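Local atomic coordinates of TAF6 (Antonospora locustae, PDB entry 4ATG), a protein that probably serves as a subunit of the general transcription factor TFIID, its HEAT-repeat C-terminal domain taking part in Taf6–Taf9 complex formation. Residues W140-Y151 against E175-V185. Sequence-based numbering, arbitrary orientation.
Sequences WMDPNRSEDSQY and EYKRTIGKKKV
With CG trans to the backbone N in both W140 (chi1 173°) and Y176 (chi1 -179°), the two rings meet as an offset stack, the five-membered ring of W140 4.6 Å from the Y176 ring between centroids. W140 NE1 lies over one face of the phenol, off its centre, while M141 SD comes to the edge of the same ring, a Met-aromatic contact. The phenol illustrates how one tyrosine can join its own helix to helix 147-160 and to the turn that follows it: Y176 OH donates to Q150 OE1 over 2.7 Å, from above the carbonyl plane, and accepts from K182 N of that turn. Q150 NE2 donates to D142 O, so both ends of the Q150 amide are held. A phenylalanine in place of Y176 could keep the stack, but would probably leave Q150 OE1 and K182 N without this shared mate. I180 CD1 packs 3.5 Å from M141 O, and V185 fits as a knob among W140, E147, Q150 and Y151. At the start of helix 183-194, K184 N donates to E147 OE2 (3.2 Å), while the K184 chain lays CD over one face of Y151 and NZ forms salt bridges with D148 OD1 (2.9 Å) and with D104 of helix 104-121. The contact thus joins the turn between helices 128-140 and 147-160, with the adjoining helix ends, to the turn between helices 162-179 and 183-194 and its helix ends, within this domain's HEAT-repeat fold.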
# COMPACT_ATOMS: atom_id res chain seq x y z
N TRP A 140 -10.81 10.52 -2.06
CA TRP A 140 -10.56 11.95 -1.83
C TRP A 140 -11.85 12.77 -2.01
O TRP A 140 -12.19 13.59 -1.15
CB TRP A 140 -9.44 12.45 -2.77
CG TRP A 140 -9.22 13.93 -2.74
CD1 TRP A 140 -9.28 14.75 -1.64
CD2 TRP A 140 -8.91 14.78 -3.86
NE1 TRP A 140 -9.04 16.05 -2.01
CE2 TRP A 140 -8.83 16.11 -3.37
CE3 TRP A 140 -8.72 14.56 -5.24
CZ2 TRP A 140 -8.55 17.20 -4.20
CZ3 TRP A 140 -8.46 15.65 -6.06
CH2 TRP A 140 -8.37 16.95 -5.54
N MET A 141 -12.59 12.51 -3.11
CA MET A 141 -13.80 13.25 -3.46
C MET A 141 -15.11 12.76 -2.84
O MET A 141 -16.16 13.31 -3.15
CB MET A 141 -13.91 13.39 -4.99
CG MET A 141 -12.76 14.17 -5.63
SD MET A 141 -12.49 15.83 -4.96
CE MET A 141 -14.00 16.66 -5.54
N ASP A 142 -15.06 11.76 -1.95
CA ASP A 142 -16.26 11.21 -1.31
C ASP A 142 -16.61 11.98 -0.03
O ASP A 142 -15.87 11.85 0.95
CB ASP A 142 -16.07 9.71 -1.01
CG ASP A 142 -17.28 8.98 -0.44
OD1 ASP A 142 -18.26 9.67 -0.07
OD2 ASP A 142 -17.24 7.73 -0.37
N PRO A 143 -17.76 12.71 0.02
CA PRO A 143 -18.11 13.46 1.24
C PRO A 143 -18.36 12.61 2.49
O PRO A 143 -18.30 13.15 3.59
CB PRO A 143 -19.33 14.29 0.84
CG PRO A 143 -19.37 14.25 -0.66
CD PRO A 143 -18.76 12.94 -1.05
N ASN A 144 -18.60 11.30 2.31
CA ASN A 144 -18.85 10.33 3.38
C ASN A 144 -17.57 9.77 4.00
O ASN A 144 -17.61 9.21 5.10
CB ASN A 144 -19.76 9.19 2.89
CG ASN A 144 -21.04 9.68 2.24
OD1 ASN A 144 -21.74 10.54 2.77
ND2 ASN A 144 -21.35 9.16 1.06
N ARG A 145 -16.44 9.91 3.28
CA ARG A 145 -15.15 9.44 3.77
C ARG A 145 -14.65 10.37 4.86
O ARG A 145 -14.98 11.56 4.83
CB ARG A 145 -14.12 9.39 2.62
CG ARG A 145 -14.23 8.14 1.77
CD ARG A 145 -13.68 6.96 2.52
NE ARG A 145 -13.91 5.71 1.81
CZ ARG A 145 -13.35 4.56 2.15
NH1 ARG A 145 -12.52 4.50 3.19
NH2 ARG A 145 -13.60 3.46 1.46
N SER A 146 -13.86 9.83 5.80
CA SER A 146 -13.29 10.61 6.90
C SER A 146 -12.16 11.52 6.41
O SER A 146 -11.62 11.30 5.31
CB SER A 146 -12.75 9.69 8.00
OG SER A 146 -11.50 9.11 7.65
N GLU A 147 -11.79 12.52 7.23
CA GLU A 147 -10.70 13.44 6.95
C GLU A 147 -9.38 12.68 6.71
O GLU A 147 -8.65 13.02 5.78
CB GLU A 147 -10.54 14.40 8.13
CG GLU A 147 -9.44 15.44 7.94
CD GLU A 147 -9.44 16.51 9.01
OE1 GLU A 147 -9.29 16.16 10.20
OE2 GLU A 147 -9.57 17.70 8.65
N ASP A 148 -9.08 11.68 7.56
CA ASP A 148 -7.84 10.91 7.47
C ASP A 148 -7.79 10.05 6.20
O ASP A 148 -6.73 9.94 5.58
CB ASP A 148 -7.62 10.07 8.74
CG ASP A 148 -7.23 10.86 9.98
OD1 ASP A 148 -6.99 12.10 9.85
OD2 ASP A 148 -7.12 10.25 11.06
N SER A 149 -8.96 9.49 5.79
CA SER A 149 -9.05 8.68 4.56
C SER A 149 -8.79 9.54 3.33
O SER A 149 -8.01 9.16 2.46
CB SER A 149 -10.41 8.00 4.45
OG SER A 149 -10.49 6.91 5.35
N GLN A 150 -9.45 10.72 3.26
CA GLN A 150 -9.31 11.65 2.14
C GLN A 150 -7.88 12.19 2.07
O GLN A 150 -7.37 12.39 0.97
CB GLN A 150 -10.28 12.83 2.31
CG GLN A 150 -11.76 12.43 2.15
CD GLN A 150 -12.67 13.57 2.52
OE1 GLN A 150 -12.24 14.59 3.08
NE2 GLN A 150 -13.95 13.44 2.23
N TYR A 151 -7.25 12.40 3.24
CA TYR A 151 -5.86 12.88 3.34
C TYR A 151 -4.91 11.83 2.76
O TYR A 151 -3.99 12.18 2.03
CB TYR A 151 -5.50 13.19 4.80
CG TYR A 151 -4.05 13.57 5.00
CD1 TYR A 151 -3.60 14.86 4.74
CD2 TYR A 151 -3.12 12.63 5.45
CE1 TYR A 151 -2.27 15.21 4.92
CE2 TYR A 151 -1.78 12.96 5.60
CZ TYR A 151 -1.36 14.26 5.34
OH TYR A 151 -0.05 14.62 5.54
N GLU A 175 -13.70 21.99 -6.37
CA GLU A 175 -14.88 21.24 -5.93
C GLU A 175 -14.66 20.67 -4.53
O GLU A 175 -15.56 20.76 -3.70
CB GLU A 175 -15.26 20.13 -6.93
CG GLU A 175 -16.50 19.34 -6.54
CD GLU A 175 -16.94 18.17 -7.41
OE1 GLU A 175 -16.24 17.86 -8.40
OE2 GLU A 175 -17.97 17.55 -7.08
N TYR A 176 -13.46 20.14 -4.25
CA TYR A 176 -13.17 19.61 -2.92
C TYR A 176 -13.33 20.71 -1.86
O TYR A 176 -14.03 20.51 -0.86
CB TYR A 176 -11.74 18.99 -2.83
CG TYR A 176 -11.54 18.45 -1.43
CD1 TYR A 176 -12.04 17.20 -1.07
CD2 TYR A 176 -11.03 19.27 -0.42
CE1 TYR A 176 -11.97 16.75 0.24
CE2 TYR A 176 -11.00 18.84 0.90
CZ TYR A 176 -11.50 17.60 1.24
OH TYR A 176 -11.46 17.16 2.54
N LYS A 177 -12.67 21.85 -2.09
CA LYS A 177 -12.69 22.98 -1.17
C LYS A 177 -14.09 23.50 -0.92
O LYS A 177 -14.42 23.79 0.23
CB LYS A 177 -11.77 24.10 -1.67
CG LYS A 177 -10.28 23.74 -1.60
CD LYS A 177 -9.45 24.99 -1.90
CE LYS A 177 -8.13 24.69 -2.54
NZ LYS A 177 -7.57 25.90 -3.19
N ARG A 178 -14.92 23.57 -1.97
CA ARG A 178 -16.29 24.08 -1.90
C ARG A 178 -17.27 23.13 -1.20
O ARG A 178 -18.11 23.60 -0.42
CB ARG A 178 -16.80 24.40 -3.32
CG ARG A 178 -18.18 25.05 -3.38
CD ARG A 178 -18.65 25.32 -4.79
NE ARG A 178 -18.70 24.13 -5.64
CZ ARG A 178 -19.71 23.26 -5.66
NH1 ARG A 178 -20.74 23.40 -4.83
NH2 ARG A 178 -19.68 22.22 -6.47
N THR A 179 -17.17 21.82 -1.49
CA THR A 179 -18.13 20.83 -1.00
C THR A 179 -17.75 20.00 0.22
O THR A 179 -18.64 19.48 0.90
CB THR A 179 -18.58 19.95 -2.17
OG1 THR A 179 -17.50 19.12 -2.56
CG2 THR A 179 -19.04 20.75 -3.36
N ILE A 180 -16.45 19.80 0.47
CA ILE A 180 -16.02 18.98 1.60
C ILE A 180 -15.20 19.85 2.55
O ILE A 180 -15.64 20.09 3.68
CB ILE A 180 -15.34 17.65 1.15
CG1 ILE A 180 -16.28 16.83 0.22
CG2 ILE A 180 -14.91 16.82 2.36
CD1 ILE A 180 -15.58 15.71 -0.67
N GLY A 181 -14.06 20.33 2.06
CA GLY A 181 -13.20 21.28 2.77
C GLY A 181 -12.69 20.89 4.14
O GLY A 181 -12.66 21.74 5.03
N LYS A 182 -12.27 19.63 4.33
CA LYS A 182 -11.69 19.22 5.61
C LYS A 182 -10.30 19.86 5.70
O LYS A 182 -9.52 19.76 4.75
CB LYS A 182 -11.66 17.69 5.78
CG LYS A 182 -13.04 17.06 6.01
CD LYS A 182 -13.63 17.38 7.39
CE LYS A 182 -15.06 16.91 7.52
NZ LYS A 182 -15.72 17.49 8.72
N LYS A 183 -10.06 20.63 6.78
CA LYS A 183 -8.85 21.43 7.00
C LYS A 183 -7.51 20.73 6.76
O LYS A 183 -6.64 21.29 6.10
CB LYS A 183 -8.87 22.12 8.38
CG LYS A 183 -10.04 23.10 8.59
CD LYS A 183 -9.82 24.46 7.91
CE LYS A 183 -11.05 25.32 7.99
NZ LYS A 183 -10.90 26.57 7.19
N LYS A 184 -7.36 19.49 7.26
CA LYS A 184 -6.13 18.72 7.08
C LYS A 184 -5.91 18.40 5.59
O LYS A 184 -4.76 18.33 5.13
CB LYS A 184 -6.18 17.44 7.91
CG LYS A 184 -4.85 16.74 8.10
CD LYS A 184 -5.09 15.27 8.39
CE LYS A 184 -4.05 14.73 9.32
NZ LYS A 184 -4.39 13.37 9.78
N VAL A 185 -7.02 18.20 4.84
CA VAL A 185 -6.98 17.88 3.41
C VAL A 185 -6.68 19.17 2.63
O VAL A 185 -5.79 19.17 1.78
CB VAL A 185 -8.26 17.15 2.92
CG1 VAL A 185 -8.18 16.81 1.43
CG2 VAL A 185 -8.51 15.88 3.74